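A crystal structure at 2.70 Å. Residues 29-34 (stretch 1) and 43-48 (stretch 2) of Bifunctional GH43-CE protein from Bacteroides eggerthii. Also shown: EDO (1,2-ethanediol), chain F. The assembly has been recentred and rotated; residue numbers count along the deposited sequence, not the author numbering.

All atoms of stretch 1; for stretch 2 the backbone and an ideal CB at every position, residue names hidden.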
# COMPACT_ATOMS: atom_id res chain seq x y z
N ASP A 29 7.40 -10.55 7.88
CA ASP A 29 6.85 -11.85 7.52
C ASP A 29 7.93 -12.92 7.70
O ASP A 29 8.75 -13.15 6.81
CB ASP A 29 6.29 -11.79 6.10
CG ASP A 29 5.47 -12.99 5.67
OD1 ASP A 29 4.59 -13.42 6.44
OD2 ASP A 29 5.71 -13.47 4.55
N ALA A 30 7.93 -13.54 8.89
CA ALA A 30 8.79 -14.67 9.23
C ALA A 30 7.93 -15.78 9.83
O ALA A 30 8.00 -16.05 11.02
CB ALA A 30 9.87 -14.23 10.19
N PRO A 31 7.07 -16.43 9.01
CA PRO A 31 6.15 -17.45 9.51
C PRO A 31 6.78 -18.84 9.70
O PRO A 31 7.80 -19.14 9.09
CB PRO A 31 5.09 -17.52 8.40
CG PRO A 31 5.86 -17.18 7.14
CD PRO A 31 6.91 -16.18 7.57
N ASP A 32 6.13 -19.65 10.54
CA ASP A 32 6.48 -21.05 10.79
C ASP A 32 7.93 -21.14 11.26
O ASP A 32 8.79 -21.72 10.59
CB ASP A 32 6.25 -21.91 9.55
CG ASP A 32 4.82 -21.87 9.03
OD1 ASP A 32 4.01 -21.10 9.58
OD2 ASP A 32 4.54 -22.61 8.06
N MET A 33 8.19 -20.54 12.43
CA MET A 33 9.50 -20.53 13.04
C MET A 33 9.78 -21.92 13.64
O MET A 33 8.90 -22.55 14.22
CB MET A 33 9.59 -19.48 14.15
CG MET A 33 9.64 -18.06 13.63
SD MET A 33 9.75 -16.84 14.96
CE MET A 33 8.11 -16.95 15.66
N SER A 34 11.02 -22.36 13.47
CA SER A 34 11.61 -23.44 14.22
C SER A 34 12.91 -22.90 14.84
O SER A 34 13.86 -22.63 14.12
CB SER A 34 11.85 -24.65 13.35
OG SER A 34 12.22 -25.79 14.11
N UNK A 43 19.21 -19.83 16.87
CA UNK A 43 19.02 -20.08 15.45
C UNK A 43 17.54 -20.35 15.18
O UNK A 43 16.81 -20.79 16.06
CB UNK A 43 19.88 -21.25 14.98
N UNK A 44 17.13 -20.09 13.94
CA UNK A 44 15.73 -20.13 13.56
C UNK A 44 15.61 -20.29 12.04
O UNK A 44 16.11 -19.46 11.28
CB UNK A 44 15.01 -18.87 14.03
N UNK A 45 14.96 -21.39 11.63
CA UNK A 45 14.52 -21.62 10.25
C UNK A 45 13.14 -20.97 10.06
O UNK A 45 12.55 -20.47 11.02
CB UNK A 45 14.47 -23.12 9.93
N UNK A 46 12.64 -20.99 8.83
CA UNK A 46 11.52 -20.13 8.45
C UNK A 46 10.90 -20.60 7.13
O UNK A 46 11.49 -21.40 6.40
CB UNK A 46 11.98 -18.68 8.33
N UNK A 47 9.70 -20.09 6.84
CA UNK A 47 8.98 -20.38 5.59
C UNK A 47 8.98 -19.13 4.69
O UNK A 47 8.69 -18.02 5.15
CB UNK A 47 7.55 -20.83 5.88
N UNK A 48 9.34 -19.35 3.42
CA UNK A 48 9.21 -18.37 2.33
C UNK A 48 8.51 -18.99 1.12
O UNK A 48 8.41 -18.35 0.07
CB UNK A 48 10.58 -17.84 1.92
C1 EDO F . 1.20 -22.30 6.98
O1 EDO F . 2.21 -21.44 7.53
C2 EDO F . 1.81 -23.05 5.79
O2 EDO F . 2.96 -23.78 6.24

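Position 43 has extended backbone angles, and its CA-to-CB bond points sideways. Nothing of stretch 1 lies within 5.5 Å of the ideal CB. Stretch 1 therefore sets almost no limit, and many side chains would suit. The deposited residue is Tyr 43. Its ring leads away from stretch 1, and its OH is hydrogen-bonded elsewhere in the structure.

Position 44 is also extended, with phi/psi of -160/120. Its CB points sideways. The ideal CB is 3.9 Å from Ser 34 O and 5.4 Å from Met 33 CG. The CB of Ala 30 and the side chain of Met 33 offer an apolar surface nearby. A medium or long apolar side chain, such as leucine, isoleucine or methionine, would suit. The residue is Met 44. Its SD lies 3.9 Å from Met 33 CG, and its CE reaches 4.1 Å from Ala 30 CB, so the long chain touches both residues. The backbone contributes too: Met 44 CA makes a CA-H...O contact of 3.2 Å with Ser 34 O.

Position 45 pairs with Ser 34 in an antiparallel bridge, and the CA atoms of the two are 5.2 Å apart. The main-chain N at 45 donates to Ser 34 O at 3.0 Å. The return bond, from Ser 34 N to the main-chain O at 45, is weak at 3.5 Å. The CB points to the same face of the sheet as that of Ser 34, so a neighbour of modest size would fit beside it; serine, threonine, alanine or valine are all reasonable. The residue is Ser 45, in the p rotamer. Its OG packs 3.3 Å from Ser 34 CB and is hydrogen-bonded elsewhere in the structure.

At position 46 the CB points away from stretch 1, yet the ideal CB is still 4.3 Å from Pro 31 O. That carbonyl is an acceptor, so a short hydroxyl side chain could turn back to it. Alanine would also be plausible, without that bond. The residue is Ser 46. With chi1 at -155° (t), its OG donates a weak hydrogen bond of 3.4 Å to Pro 31 O.

Position 47 points toward stretch 1. Its main-chain N donates to Pro 31 O at 3.1 Å, which holds the backbone close. The ideal CB is 3.6 Å from Pro 31 O and 4.0 Å from Asp 32 CB. Asp 32 brings a carboxylate, so a short donor such as serine or threonine would suit; valine could match the shape but not the polarity. The residue is Thr 47, in the m rotamer. Its OG1 is 3.2 Å from Asp 32 CB and donates a weak hydrogen bond of 3.4 Å to Asp 32 OD2. That same OD2 accepts a 2.7 Å hydrogen bond from EDO O2.

Position 48 points away, and its ideal CB has nothing of stretch 1 within 5.5 Å. Many residues would do; it is Thr 48.

Stretch 2 43-48: YMSSTT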
# COMPACT_ATOMS: atom_id res chain seq x y z
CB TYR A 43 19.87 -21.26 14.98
CG TYR A 43 21.33 -20.93 14.82
CD1 TYR A 43 21.76 -20.08 13.81
CD2 TYR A 43 22.29 -21.49 15.65
CE1 TYR A 43 23.10 -19.79 13.64
CE2 TYR A 43 23.63 -21.21 15.50
CZ TYR A 43 24.04 -20.35 14.49
OH TYR A 43 25.37 -20.06 14.34
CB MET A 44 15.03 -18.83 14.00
CG MET A 44 13.68 -18.62 13.35
SD MET A 44 13.31 -16.87 13.10
CE MET A 44 12.77 -16.92 11.40
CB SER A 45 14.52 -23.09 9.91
OG SER A 45 13.50 -23.77 10.63
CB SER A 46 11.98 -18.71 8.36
OG SER A 46 10.91 -17.81 8.57
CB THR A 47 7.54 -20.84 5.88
OG1 THR A 47 7.57 -22.02 6.69
CG2 THR A 47 6.76 -21.15 4.62
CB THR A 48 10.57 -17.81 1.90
OG1 THR A 48 11.34 -18.90 1.38
CG2 THR A 48 11.29 -17.11 3.03
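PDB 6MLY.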